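Local structure of transcriptional activator HlyU (Vibrio cholerae, 4K2E) at the interface of chains A and B. The protein activates transcription of the hemolysin gene hlyA by binding DNA through a winged-helix domain of the ArsR family, and may regulate other virulence genes. Residues are numbered along the deposited sequence; one frame, centred on the assembly and turned at random. Chains: chain A/B, Transcriptional activator HlyU.

Contact 1: the interface of chains A and B. Residues chain A 15, 18-19, 22-23, 26; chain B 35, 38-39.
B:Gln39 reaches across helix 16-32 of chain A, its stem over A:Met18 and its tip at A:Ser22, an example of a glutamine that packs with its stem and bonds with its tip. The tight part is the stem: its CG lies 3.6 Å from CG of A:Met18. With CG anti to the backbone N (chi1 180°) and the chain extended through chi2, the A:Met18 sulfur SD comes alongside CB and CG of the glutamine; the bend at chi3 only turns the terminal methyl CE. At the tip, the amide NE2 donates to the A:Ser22 hydroxyl OG over 3.1 Å, a nearly straight bond (171° at the hydrogen) lying in the plane of the amide. That hydroxyl sits between its own backbone N and carbonyl carbon (chi1 66°), from where it donates to the A:Glu19 carbonyl O at 3.0 Å, so it accepts across the interface while giving back to its own helix. One turn earlier in the helix of chain B, B:Glu35 lays its CG beside A:Ala23 CA and its carboxylate OE2 3.5 Å from the A:Ala23 methyl CB. A:Val26 CG2 meets B:Leu38 CD2 at 3.9 Å. The looser side is wet: a water 3.1 Å from B:Gln39 NE2 also lies 2.6 Å from OE2 of the A:Glu19 carboxylate. Within the probable ArsR-type dimer, the patch sets the partner-facing side of helix 16-32 of chain A against helix 35-40 of chain B.

Contact 2: the interface of chains A and B. Residues chain A 26, 29-30, 33; chain B 32-35.
A:Lys30 and A:Leu29 close over B:Ala33, a case of a small residue in the short link between two helices being enclosed by longer side chains from a partner. The lysine illustrates how an aliphatic stem can do the packing. From CB the chain turns away from the backbone carbonyl carbon (chi1 -74°) and runs on extended; CG is the first atom to touch, lying 3.8 Å from both the methyl CB and the carbonyl O of B:Ala33. The stem continues through CD to CE, which comes to 3.6 Å from that same carbonyl O. The terminal amine nitrogen NZ lies beyond, 6.0 Å from OE2 of the B:Glu35 carboxylate, too far for a direct bond, although opposite charges at this range may still attract weakly. Beside the lysine, A:Leu29 approaches B:Ala33 with its CB, 3.8 Å from the alanine CA. The two branches of A:Val26 divide their work: CG2 faces the backbone leading into helix 35-40, at the carbonyl carbon of B:Asn34, and CG1 leans on the peptide carbonyl group of B:Ala33. Much of the packing here is therefore side chain of chain A against main chain of chain B. The CD1 branch of A:Leu29 lies 3.6 Å from the carbonyl O of B:Met32, the last residue of helix 20-32.

Contact 1: the interface of chains A and B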
loop_
_atom_site.group_PDB
_atom_site.type_symbol
_atom_site.label_atom_id
_atom_site.label_comp_id
_atom_site.label_asym_id
_atom_site.label_seq_id
_atom_site.Cartn_x
_atom_site.Cartn_y
_atom_site.Cartn_z
ATOM N N LEU A 15 13.500 -3.902 -16.073
ATOM C CA LEU A 15 13.333 -4.555 -14.779
ATOM C C LEU A 15 14.083 -3.810 -13.680
ATOM O O LEU A 15 13.572 -3.654 -12.579
ATOM C CB LEU A 15 13.801 -6.014 -14.831
ATOM C CG LEU A 15 13.895 -6.714 -13.466
ATOM C CD1 LEU A 15 12.544 -6.771 -12.773
ATOM C CD2 LEU A 15 14.492 -8.104 -13.585
ATOM N N MET A 18 12.375 -0.607 -12.612
ATOM C CA MET A 18 11.192 -1.081 -11.917
ATOM C C MET A 18 11.574 -1.548 -10.517
ATOM O O MET A 18 10.802 -1.374 -9.585
ATOM C CB MET A 18 10.500 -2.203 -12.704
ATOM C CG MET A 18 9.248 -2.750 -12.009
ATOM S SD MET A 18 8.329 -3.990 -12.958
ATOM C CE MET A 18 9.595 -4.559 -14.089
ATOM N N GLU A 19 12.769 -2.119 -10.363
ATOM C CA GLU A 19 13.229 -2.522 -9.029
ATOM C C GLU A 19 13.563 -1.283 -8.173
ATOM O O GLU A 19 13.219 -1.207 -6.976
ATOM C CB GLU A 19 14.417 -3.490 -9.124
ATOM C CG GLU A 19 14.076 -4.852 -9.761
ATOM C CD GLU A 19 15.248 -5.833 -9.760
ATOM O OE1 GLU A 19 16.301 -5.518 -10.362
ATOM O OE2 GLU A 19 15.112 -6.926 -9.166
ATOM N N SER A 22 10.198 0.319 -7.314
ATOM C CA SER A 22 9.411 -0.589 -6.497
ATOM C C SER A 22 9.920 -0.563 -5.068
ATOM O O SER A 22 9.121 -0.512 -4.165
ATOM C CB SER A 22 9.346 -2.024 -7.049
ATOM O OG SER A 22 10.608 -2.670 -7.038
ATOM N N ALA A 23 11.236 -0.536 -4.862
ATOM C CA ALA A 23 11.776 -0.418 -3.497
ATOM C C ALA A 23 11.244 0.787 -2.660
ATOM O O ALA A 23 10.817 0.630 -1.497
ATOM C CB ALA A 23 13.298 -0.424 -3.537
ATOM N N VAL A 26 7.691 0.592 -1.946
ATOM C CA VAL A 26 7.444 -0.476 -0.994
ATOM C C VAL A 26 7.723 0.002 0.444
ATOM O O VAL A 26 7.038 -0.407 1.371
ATOM C CB VAL A 26 8.233 -1.754 -1.344
ATOM C CG1 VAL A 26 8.258 -2.715 -0.190
ATOM C CG2 VAL A 26 7.597 -2.454 -2.571
ATOM N N GLU B 35 8.310 -6.088 -3.055
ATOM C CA GLU B 35 8.786 -5.563 -4.344
ATOM C C GLU B 35 8.340 -6.413 -5.534
ATOM O O GLU B 35 7.903 -5.876 -6.549
ATOM C CB GLU B 35 10.299 -5.386 -4.371
ATOM C CG GLU B 35 10.814 -4.243 -3.514
ATOM C CD GLU B 35 12.293 -4.378 -3.285
ATOM O OE1 GLU B 35 12.914 -5.209 -3.988
ATOM O OE2 GLU B 35 12.827 -3.699 -2.384
ATOM N N LEU B 38 4.488 -6.107 -6.110
ATOM C CA LEU B 38 4.159 -4.806 -6.677
ATOM C C LEU B 38 4.559 -4.767 -8.154
ATOM O O LEU B 38 3.817 -4.253 -8.990
ATOM C CB LEU B 38 4.872 -3.686 -5.940
ATOM C CG LEU B 38 4.573 -2.273 -6.426
ATOM C CD1 LEU B 38 3.054 -2.064 -6.385
ATOM C CD2 LEU B 38 5.284 -1.262 -5.526
ATOM N N GLN B 39 5.739 -5.297 -8.468
ATOM C CA GLN B 39 6.192 -5.351 -9.866
ATOM C C GLN B 39 5.179 -6.065 -10.763
ATOM O O GLN B 39 4.858 -5.589 -11.882
ATOM C CB GLN B 39 7.544 -6.059 -9.943
ATOM C CG GLN B 39 8.668 -5.211 -9.425
ATOM C CD GLN B 39 9.968 -5.970 -9.269
ATOM O OE1 GLN B 39 10.146 -7.053 -9.831
ATOM N NE2 GLN B 39 10.879 -5.406 -8.486
HETATM O O HOH W 1 13.360 -6.891 -7.305
#

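Contact 2: the interface of chains A and B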
loop_
_atom_site.group_PDB
_atom_site.type_symbol
_atom_site.label_atom_id
_atom_site.label_comp_id
_atom_site.label_asym_id
_atom_site.label_seq_id
_atom_site.Cartn_x
_atom_site.Cartn_y
_atom_site.Cartn_z
ATOM N N VAL A 26 7.691 0.592 -1.946
ATOM C CA VAL A 26 7.444 -0.476 -0.994
ATOM C C VAL A 26 7.723 0.002 0.444
ATOM O O VAL A 26 7.038 -0.407 1.371
ATOM C CB VAL A 26 8.233 -1.754 -1.344
ATOM C CG1 VAL A 26 8.258 -2.715 -0.190
ATOM C CG2 VAL A 26 7.597 -2.454 -2.571
ATOM N N LEU A 29 4.498 1.562 1.233
ATOM C CA LEU A 29 3.435 0.570 1.382
ATOM C C LEU A 29 3.565 -0.219 2.691
ATOM O O LEU A 29 2.559 -0.524 3.335
ATOM C CB LEU A 29 3.412 -0.388 0.147
ATOM C CG LEU A 29 3.070 0.367 -1.141
ATOM C CD1 LEU A 29 3.481 -0.400 -2.383
ATOM C CD2 LEU A 29 1.580 0.609 -1.163
ATOM N N LYS A 30 4.793 -0.575 3.054
ATOM C CA LYS A 30 5.045 -1.335 4.267
ATOM C C LYS A 30 4.687 -0.456 5.489
ATOM O O LYS A 30 4.138 -0.968 6.463
ATOM C CB LYS A 30 6.518 -1.767 4.369
ATOM C CG LYS A 30 6.892 -2.917 3.423
ATOM C CD LYS A 30 8.290 -3.460 3.683
ATOM C CE LYS A 30 8.545 -4.701 2.855
ATOM N NZ LYS A 30 10.003 -5.004 2.730
ATOM N N ALA A 33 0.836 -0.578 5.617
ATOM C CA ALA A 33 0.194 -1.873 5.606
ATOM C C ALA A 33 0.052 -2.413 7.021
ATOM O O ALA A 33 0.570 -3.472 7.341
ATOM C CB ALA A 33 1.003 -2.847 4.761
ATOM N N MET B 32 0.361 -5.518 -1.578
ATOM C CA MET B 32 1.200 -4.686 -2.432
ATOM C C MET B 32 2.570 -4.437 -1.862
ATOM O O MET B 32 3.458 -3.978 -2.595
ATOM C CB MET B 32 0.508 -3.346 -2.756
ATOM C CG MET B 32 -0.907 -3.517 -3.335
ATOM S SD MET B 32 -1.612 -1.906 -3.666
ATOM C CE MET B 32 -0.375 -1.347 -4.778
ATOM N N ALA B 33 2.734 -4.658 -0.549
ATOM C CA ALA B 33 3.921 -4.183 0.153
ATOM C C ALA B 33 5.063 -5.177 0.007
ATOM O O ALA B 33 5.647 -5.618 0.986
ATOM C CB ALA B 33 3.629 -3.922 1.646
ATOM N N ASN B 34 5.390 -5.524 -1.223
ATOM C CA ASN B 34 6.465 -6.486 -1.469
ATOM C C ASN B 34 7.000 -6.162 -2.860
ATOM O O ASN B 34 6.214 -5.975 -3.762
ATOM C CB ASN B 34 5.916 -7.919 -1.405
ATOM C CG ASN B 34 6.926 -8.964 -1.924
ATOM O OD1 ASN B 34 7.067 -9.159 -3.126
ATOM N ND2 ASN B 34 7.631 -9.608 -1.013
ATOM N N GLU B 35 8.310 -6.088 -3.055
ATOM C CA GLU B 35 8.786 -5.563 -4.344
ATOM C C GLU B 35 8.340 -6.413 -5.534
ATOM O O GLU B 35 7.903 -5.876 -6.549
ATOM C CB GLU B 35 10.299 -5.386 -4.371
ATOM C CG GLU B 35 10.814 -4.243 -3.514
ATOM C CD GLU B 35 12.293 -4.378 -3.285
ATOM O OE1 GLU B 35 12.914 -5.209 -3.988
ATOM O OE2 GLU B 35 12.827 -3.699 -2.384
#

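Contacts 1 and 2 are neighbouring stretches of one surface, the centres of their C-alpha atoms about 9 Å apart, and they overlap at A:Val26 and B:Glu35. Helix 16-32 of chain A serves both, and chain B answers with helix 35-40 in contact 1 and chiefly the turn leading into it in contact 2. Contact 1 joins a side-chain hydrogen bond to its packing, while the atoms described in contact 2 meet mainly as aliphatic side chains of chain A against backbone and B:Ala33 of chain B. Two-fold symmetry repeats both with the chains exchanged, so the first helix of each subunit grips the other, probably fixing how the two DNA-binding domains are spaced.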